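Local coordinates for protein fructose-bisphosphate aldolase (Thermus caldophilus, PDB 2FJK) that belongs to the class II fructose-bisphosphate aldolases, TIM-barrel enzymes, and binds 1,3-dihydroxyacetonephosphate in a pocket of its barrel, at residues A210-Q215 with K293-L298; G20-N25 with Q31-A36. One frame throughout, in Å; residues are numbered along the deposited sequence.

Contact 1: residues A210-Q215 with K293-L298. With 13P (1,3-dihydroxyacetonephosphate), chain E.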
ATOM      1  N   ALA A 210     -11.510  13.293 -28.098  1.00 25.90           N
ATOM      2  CA  ALA A 210     -12.003  12.314 -29.054  1.00 26.13           C
ATOM      3  C   ALA A 210     -13.329  11.639 -28.749  1.00 25.66           C
ATOM      4  O   ALA A 210     -13.645  10.626 -29.362  1.00 26.89           O
ATOM      5  CB  ALA A 210     -10.927  11.253 -29.299  1.00 23.78           C
ATOM      6  N   SER A 211     -14.114  12.181 -27.825  1.00 26.30           N
ATOM      7  CA  SER A 211     -15.406  11.567 -27.524  1.00 27.01           C
ATOM      8  C   SER A 211     -16.287  11.504 -28.780  1.00 28.02           C
ATOM      9  O   SER A 211     -16.147  12.318 -29.690  1.00 27.35           O
ATOM     10  CB  SER A 211     -16.139  12.340 -26.425  1.00 26.52           C
ATOM     11  OG  SER A 211     -15.766  11.885 -25.134  1.00 28.21           O
ATOM     12  N   ALA A 212     -17.198  10.536 -28.808  1.00 28.15           N
ATOM     13  CA  ALA A 212     -18.098  10.345 -29.940  1.00 29.81           C
ATOM     14  C   ALA A 212     -19.419  11.078 -29.711  1.00 30.40           C
ATOM     15  O   ALA A 212     -20.115  11.440 -30.657  1.00 31.20           O
ATOM     16  CB  ALA A 212     -18.354   8.839 -30.160  1.00 26.76           C
ATOM     17  N   VAL A 213     -19.755  11.295 -28.447  1.00 30.74           N
ATOM     18  CA  VAL A 213     -20.984  11.987 -28.095  1.00 32.24           C
ATOM     19  C   VAL A 213     -22.146  11.439 -28.936  1.00 32.31           C
ATOM     20  O   VAL A 213     -22.830  12.191 -29.636  1.00 29.94           O
ATOM     21  CB  VAL A 213     -20.831  13.501 -28.346  1.00 31.86           C
ATOM     22  CG1 VAL A 213     -21.846  14.268 -27.515  1.00 30.87           C
ATOM     23  CG2 VAL A 213     -19.395  13.941 -28.018  1.00 31.57           C
ATOM     24  N   PRO A 214     -22.381  10.113 -28.866  1.00 32.15           N
ATOM     25  CA  PRO A 214     -23.446   9.427 -29.608  1.00 31.74           C
ATOM     26  C   PRO A 214     -24.822  10.051 -29.452  1.00 33.09           C
ATOM     27  O   PRO A 214     -25.232  10.415 -28.348  1.00 31.84           O
ATOM     28  CB  PRO A 214     -23.383   7.995 -29.071  1.00 31.74           C
ATOM     29  CG  PRO A 214     -22.824   8.176 -27.682  1.00 32.84           C
ATOM     30  CD  PRO A 214     -21.738   9.192 -27.912  1.00 31.37           C
ATOM     31  N   GLN A 215     -25.532  10.161 -30.573  1.00 34.04           N
ATOM     32  CA  GLN A 215     -26.857  10.762 -30.606  1.00 34.95           C
ATOM     33  C   GLN A 215     -27.816  10.098 -29.628  1.00 35.01           C
ATOM     34  O   GLN A 215     -28.502  10.779 -28.864  1.00 34.95           O
ATOM     35  CB  GLN A 215     -27.419  10.697 -32.032  1.00 37.40           C
ATOM     36  CG  GLN A 215     -28.743  11.430 -32.229  1.00 40.11           C
ATOM     37  CD  GLN A 215     -28.710  12.869 -31.729  1.00 41.99           C
ATOM     38  OE1 GLN A 215     -27.775  13.621 -32.011  1.00 44.24           O
ATOM     39  NE2 GLN A 215     -29.743  13.260 -30.991  1.00 43.86           N
ATOM     40  N   LYS A 293     -16.210  -0.299 -22.855  1.00 23.75           N
ATOM     41  CA  LYS A 293     -16.091  -1.523 -23.642  1.00 25.57           C
ATOM     42  C   LYS A 293     -16.229  -1.245 -25.129  1.00 25.32           C
ATOM     43  O   LYS A 293     -15.329  -1.573 -25.901  1.00 25.75           O
ATOM     44  CB  LYS A 293     -17.134  -2.556 -23.186  1.00 24.18           C
ATOM     45  CG  LYS A 293     -16.755  -3.254 -21.888  1.00 26.03           C
ATOM     46  CD  LYS A 293     -17.901  -4.051 -21.292  1.00 27.64           C
ATOM     47  CE  LYS A 293     -18.412  -5.129 -22.235  1.00 31.83           C
ATOM     48  NZ  LYS A 293     -19.640  -5.784 -21.696  1.00 34.71           N
ATOM     49  N   SER A 294     -17.334  -0.628 -25.535  1.00 25.14           N
ATOM     50  CA  SER A 294     -17.524  -0.334 -26.955  1.00 27.04           C
ATOM     51  C   SER A 294     -16.367   0.530 -27.466  1.00 27.80           C
ATOM     52  O   SER A 294     -15.906   0.376 -28.602  1.00 26.96           O
ATOM     53  CB  SER A 294     -18.875   0.352 -27.198  1.00 24.96           C
ATOM     54  OG  SER A 294     -18.992   1.581 -26.508  1.00 30.28           O
ATOM     55  N   ARG A 295     -15.886   1.418 -26.603  1.00 28.53           N
ATOM     56  CA  ARG A 295     -14.770   2.297 -26.935  1.00 27.85           C
ATOM     57  C   ARG A 295     -13.558   1.437 -27.292  1.00 28.46           C
ATOM     58  O   ARG A 295     -12.860   1.690 -28.278  1.00 27.03           O
ATOM     59  CB  ARG A 295     -14.441   3.168 -25.725  1.00 30.47           C
ATOM     60  CG  ARG A 295     -13.866   4.505 -26.059  1.00 31.73           C
ATOM     61  CD  ARG A 295     -14.827   5.294 -26.923  1.00 31.28           C
ATOM     62  NE  ARG A 295     -14.273   6.604 -27.205  1.00 33.23           N
ATOM     63  CZ  ARG A 295     -14.598   7.345 -28.253  1.00 33.14           C
ATOM     64  NH1 ARG A 295     -15.486   6.912 -29.141  1.00 31.61           N
ATOM     65  NH2 ARG A 295     -14.020   8.519 -28.413  1.00 34.92           N
HETATM   66  N   MSE A 296     -13.302   0.425 -26.466  1.00 27.21           N
HETATM   67  CA  MSE A 296     -12.184  -0.481 -26.702  1.00 28.35           C
HETATM   68  C   MSE A 296     -12.403  -1.290 -27.987  1.00 28.02           C
HETATM   69  O   MSE A 296     -11.439  -1.655 -28.654  1.00 28.67           O
HETATM   70  CB  MSE A 296     -11.996  -1.417 -25.505  1.00 28.25           C
HETATM   71  CG  MSE A 296     -11.654  -0.682 -24.221  1.00 29.72           C
HETATM   72 SE   MSE A 296     -11.654  -1.810 -22.662  1.00 30.08          SE
HETATM   73  CE  MSE A 296     -13.495  -1.787 -22.211  1.00 33.04           C
ATOM     74  N   GLU A 297     -13.662  -1.569 -28.330  1.00 26.68           N
ATOM     75  CA  GLU A 297     -13.969  -2.297 -29.565  1.00 28.12           C
ATOM     76  C   GLU A 297     -13.606  -1.425 -30.761  1.00 27.67           C
ATOM     77  O   GLU A 297     -13.076  -1.901 -31.752  1.00 26.41           O
ATOM     78  CB  GLU A 297     -15.453  -2.625 -29.671  1.00 28.10           C
ATOM     79  CG  GLU A 297     -15.956  -3.696 -28.745  1.00 33.35           C
ATOM     80  CD  GLU A 297     -17.372  -4.103 -29.091  1.00 36.16           C
ATOM     81  OE1 GLU A 297     -18.261  -3.223 -29.097  1.00 37.20           O
ATOM     82  OE2 GLU A 297     -17.596  -5.303 -29.364  1.00 39.91           O
ATOM     83  N   LEU A 298     -13.920  -0.142 -30.659  1.00 28.76           N
ATOM     84  CA  LEU A 298     -13.631   0.803 -31.726  1.00 29.16           C
ATOM     85  C   LEU A 298     -12.126   1.019 -31.863  1.00 29.00           C
ATOM     86  O   LEU A 298     -11.616   1.199 -32.966  1.00 28.09           O
ATOM     87  CB  LEU A 298     -14.327   2.135 -31.436  1.00 29.52           C
ATOM     88  CG  LEU A 298     -14.057   3.311 -32.377  1.00 30.69           C
ATOM     89  CD1 LEU A 298     -14.496   2.952 -33.799  1.00 28.75           C
ATOM     90  CD2 LEU A 298     -14.807   4.537 -31.869  1.00 28.52           C
TER
HETATM   91  P   13P E1063     -13.519  14.780 -24.381  0.70 20.45           P
HETATM   92  O1P 13P E1063     -14.301  15.981 -23.662  0.70 21.08           O
HETATM   93  O2P 13P E1063     -13.827  14.906 -25.929  0.70 23.94           O
HETATM   94  O3P 13P E1063     -14.066  13.421 -23.847  0.70 19.39           O
HETATM   95  O1  13P E1063     -11.953  14.930 -24.056  0.70 24.31           O
HETATM   96  C1  13P E1063     -11.168  13.749 -23.909  0.70 28.71           C
HETATM   97  C2  13P E1063      -9.735  14.220 -23.897  0.70 31.40           C
HETATM   98  O2  13P E1063      -9.335  14.950 -24.801  0.70 34.55           O
HETATM   99  C3  13P E1063      -8.782  13.802 -22.779  0.70 32.96           C
HETATM  100  O3  13P E1063      -7.529  14.464 -22.921  0.70 34.00           O
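Ala212 and Arg295 make the nearest backbone approach, 9.2 Å between their CA atoms, a gap spanned by the long side chain of Arg295 reaching from helix 277-299 to the loop that follows strand 205-207 of the TIM barrel. Its CG stands anti to the backbone N (chi1 -151°), and after a bend at chi2 (59°) the chain runs out to the loop. There NH2 donates to the carbonyl O of Ala210, which lies at the edge of the guanidinium near its plane. The bond is modelled as very short, 2.3 Å, and far from straight, with an angle of 121° at the hydrogen, so its exact length deserves caution. NH1 lies 3.6 Å from CB of Ala212, which meets the guanidinium obliquely; a methyl is small enough to leave room for it. NE donates to Thr252 OG1, which with the doubtful NH2 bond would probably limit the group's rotation. Asp255 binds the loop through the backbone N of Ala212 and of Val213, and makes a long, weak ion pair with Arg295. Its own backbone N donates to OG of Ser211, whose CB points away from the helix. Ser211 holds the phosphate of 1,3-dihydroxyacetonephosphate through OG, donating to O3P at 2.6 Å, and more weakly through its backbone N, 3.3 Å from O2P.

Contact 2: residues G20-N25 with Q31-A36; sequences GAFNTN and QAILEA
Ile33 points from helix 27-38 at strand 19-23, its CA 7.1 Å from that of Phe22. From CB the side chain forks. CG2, the shorter branch, reaches both CB and ring atom CD1 of Phe22 at 4.0 Å, coming to the ring obliquely. CG1 lies anti to the carbonyl carbon (chi1 -59°) and also faces Phe22 CB. The extended chi2 of 172° carries CD1 furthest toward the strand, where it meets Phe22 CB at 3.5 Å, the carbonyl O of Asn23 at 3.8 Å and Thr24 OG1 at 3.1 Å. This is the packing of a beta-alpha-beta unit of the TIM barrel, in which strand 19-23 leads through helix 27-38 to strand 44-47; Ile33 also touches Val44 and Leu46 on that next strand. A branched aliphatic suits a position between two neighbouring strands, and Phe22 fills the layer beside it, its ring leading off toward Val292 and Arg295 of helix 277-299. Alternation along the strand sends the Asn23 side chain the opposite way, to the pocket of 1,3-dihydroxyacetonephosphate. Just past the strand's end, Thr24 has its CB toward the helix again and touches Phe29 and Thr30, but its OG1 is buried against the methyl CD1 of Ile33 without a hydrogen-bonding partner in the model.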
ATOM      1  N   GLY A  20      -7.230   2.935 -25.228  1.00 23.26           N
ATOM      2  CA  GLY A  20      -8.063   3.976 -24.654  1.00 24.58           C
ATOM      3  C   GLY A  20      -7.575   4.553 -23.338  1.00 24.27           C
ATOM      4  O   GLY A  20      -7.113   3.825 -22.458  1.00 23.43           O
ATOM      5  N   ALA A  21      -7.652   5.873 -23.219  1.00 23.76           N
ATOM      6  CA  ALA A  21      -7.278   6.564 -21.993  1.00 23.61           C
ATOM      7  C   ALA A  21      -8.633   7.074 -21.530  1.00 24.16           C
ATOM      8  O   ALA A  21      -9.372   7.676 -22.313  1.00 23.07           O
ATOM      9  CB  ALA A  21      -6.324   7.732 -22.282  1.00 23.32           C
ATOM     10  N   PHE A  22      -8.975   6.805 -20.276  1.00 22.34           N
ATOM     11  CA  PHE A  22     -10.264   7.222 -19.758  1.00 21.27           C
ATOM     12  C   PHE A  22     -10.138   8.015 -18.470  1.00 21.16           C
ATOM     13  O   PHE A  22      -9.460   7.595 -17.526  1.00 21.31           O
ATOM     14  CB  PHE A  22     -11.156   6.002 -19.532  1.00 22.26           C
ATOM     15  CG  PHE A  22     -11.308   5.129 -20.748  1.00 21.54           C
ATOM     16  CD1 PHE A  22     -10.339   4.184 -21.069  1.00 20.08           C
ATOM     17  CD2 PHE A  22     -12.417   5.258 -21.577  1.00 21.76           C
ATOM     18  CE1 PHE A  22     -10.469   3.375 -22.199  1.00 21.24           C
ATOM     19  CE2 PHE A  22     -12.559   4.456 -22.713  1.00 22.81           C
ATOM     20  CZ  PHE A  22     -11.580   3.512 -23.024  1.00 20.53           C
ATOM     21  N   ASN A  23     -10.804   9.163 -18.439  1.00 17.86           N
ATOM     22  CA  ASN A  23     -10.767  10.040 -17.276  1.00 18.39           C
ATOM     23  C   ASN A  23     -11.604   9.482 -16.149  1.00 16.68           C
ATOM     24  O   ASN A  23     -12.680   8.936 -16.378  1.00 14.78           O
ATOM     25  CB  ASN A  23     -11.262  11.438 -17.656  1.00 16.45           C
ATOM     26  CG  ASN A  23     -10.283  12.161 -18.526  1.00 16.72           C
ATOM     27  OD1 ASN A  23      -9.334  12.787 -18.035  1.00 19.14           O
ATOM     28  ND2 ASN A  23     -10.481  12.065 -19.832  1.00 14.76           N
ATOM     29  N   THR A  24     -11.085   9.616 -14.932  1.00 17.22           N
ATOM     30  CA  THR A  24     -11.761   9.126 -13.738  1.00 17.73           C
ATOM     31  C   THR A  24     -11.705  10.205 -12.686  1.00 15.71           C
ATOM     32  O   THR A  24     -10.745  10.963 -12.634  1.00 17.93           O
ATOM     33  CB  THR A  24     -11.052   7.929 -13.105  1.00 17.13           C
ATOM     34  OG1 THR A  24     -10.653   7.006 -14.117  1.00 26.02           O
ATOM     35  CG2 THR A  24     -11.982   7.255 -12.112  1.00 12.63           C
ATOM     36  N   ASN A  25     -12.710  10.236 -11.826  1.00 15.15           N
ATOM     37  CA  ASN A  25     -12.762  11.211 -10.752  1.00 17.38           C
ATOM     38  C   ASN A  25     -13.127  10.580  -9.403  1.00 16.81           C
ATOM     39  O   ASN A  25     -13.035  11.231  -8.368  1.00 14.03           O
ATOM     40  CB  ASN A  25     -13.730  12.335 -11.129  1.00 20.81           C
ATOM     41  CG  ASN A  25     -13.085  13.352 -12.060  1.00 23.51           C
ATOM     42  OD1 ASN A  25     -12.398  14.261 -11.605  1.00 26.48           O
ATOM     43  ND2 ASN A  25     -13.279  13.183 -13.366  1.00 22.50           N
ATOM     44  N   GLN A  31     -13.634   1.733 -11.254  1.00 18.80           N
ATOM     45  CA  GLN A  31     -14.049   0.336 -11.313  1.00 20.38           C
ATOM     46  C   GLN A  31     -14.567  -0.011 -12.703  1.00 19.72           C
ATOM     47  O   GLN A  31     -14.192  -1.043 -13.284  1.00 16.89           O
ATOM     48  CB  GLN A  31     -15.159   0.072 -10.300  1.00 19.40           C
ATOM     49  CG  GLN A  31     -14.767   0.364  -8.868  1.00 21.69           C
ATOM     50  CD  GLN A  31     -15.915   0.114  -7.913  1.00 23.10           C
ATOM     51  OE1 GLN A  31     -16.989   0.699  -8.049  1.00 22.09           O
ATOM     52  NE2 GLN A  31     -15.696  -0.761  -6.946  1.00 25.45           N
ATOM     53  N   ALA A  32     -15.446   0.847 -13.222  1.00 19.00           N
ATOM     54  CA  ALA A  32     -16.034   0.634 -14.545  1.00 18.73           C
ATOM     55  C   ALA A  32     -14.950   0.523 -15.613  1.00 18.64           C
ATOM     56  O   ALA A  32     -14.958  -0.403 -16.434  1.00 17.55           O
ATOM     57  CB  ALA A  32     -16.991   1.773 -14.889  1.00 18.66           C
ATOM     58  N   ILE A  33     -14.017   1.465 -15.594  1.00 14.57           N
ATOM     59  CA  ILE A  33     -12.943   1.459 -16.562  1.00 15.74           C
ATOM     60  C   ILE A  33     -12.094   0.196 -16.487  1.00 17.12           C
ATOM     61  O   ILE A  33     -11.872  -0.457 -17.506  1.00 14.95           O
ATOM     62  CB  ILE A  33     -12.015   2.664 -16.389  1.00 15.15           C
ATOM     63  CG1 ILE A  33     -12.800   3.973 -16.552  1.00 15.35           C
ATOM     64  CG2 ILE A  33     -10.901   2.593 -17.412  1.00 17.99           C
ATOM     65  CD1 ILE A  33     -11.978   5.204 -16.199  1.00 11.11           C
ATOM     66  N   LEU A  34     -11.609  -0.127 -15.286  1.00 18.42           N
ATOM     67  CA  LEU A  34     -10.766  -1.303 -15.077  1.00 20.38           C
ATOM     68  C   LEU A  34     -11.468  -2.636 -15.318  1.00 21.67           C
ATOM     69  O   LEU A  34     -10.851  -3.590 -15.799  1.00 24.01           O
ATOM     70  CB  LEU A  34     -10.172  -1.299 -13.665  1.00 18.11           C
ATOM     71  CG  LEU A  34      -9.077  -0.262 -13.387  1.00 17.78           C
ATOM     72  CD1 LEU A  34      -8.524  -0.464 -11.990  1.00 18.26           C
ATOM     73  CD2 LEU A  34      -7.973  -0.391 -14.419  1.00 13.00           C
ATOM     74  N   GLU A  35     -12.747  -2.716 -14.976  1.00 21.72           N
ATOM     75  CA  GLU A  35     -13.488  -3.953 -15.187  1.00 22.37           C
ATOM     76  C   GLU A  35     -13.655  -4.143 -16.688  1.00 23.07           C
ATOM     77  O   GLU A  35     -13.486  -5.257 -17.208  1.00 21.66           O
ATOM     78  CB  GLU A  35     -14.852  -3.888 -14.515  1.00 22.81           C
ATOM     79  CG  GLU A  35     -14.795  -4.012 -13.013  1.00 26.81           C
ATOM     80  CD  GLU A  35     -16.154  -3.837 -12.380  1.00 27.08           C
ATOM     81  OE1 GLU A  35     -17.130  -4.355 -12.954  1.00 28.57           O
ATOM     82  OE2 GLU A  35     -16.242  -3.197 -11.310  1.00 28.50           O
ATOM     83  N   ALA A  36     -13.983  -3.052 -17.377  1.00 20.62           N
ATOM     84  CA  ALA A  36     -14.141  -3.093 -18.824  1.00 21.12           C
ATOM     85  C   ALA A  36     -12.809  -3.587 -19.397  1.00 21.26           C
ATOM     86  O   ALA A  36     -12.782  -4.360 -20.350  1.00 20.94           O
ATOM     87  CB  ALA A  36     -14.468  -1.698 -19.359  1.00 20.87           C
TER

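How the contacts relate
The two contacts lie about 13 Å apart, centre to centre, and meet where helix 277-299 packs beside strand 19-23 and helix 27-38. That helix links them, through Arg295 among others: its aliphatic CG rests 3.6 Å from Phe22 CE2 of contact 2, while its guanidinium serves contact 1. Lys293 CG likewise packs on Ala36 CB, at 3.7 Å. Both contacts supply residues to the same ligand pocket. Ala210 and Ser211 of contact 1 line it together with Asn23 of contact 2, whose side chain comes within about 4 Å of 1,3-dihydroxyacetonephosphate. Arg295 and Ile33 thus stand one layer behind, each touching backbone atoms of the segments that carry these pocket residues.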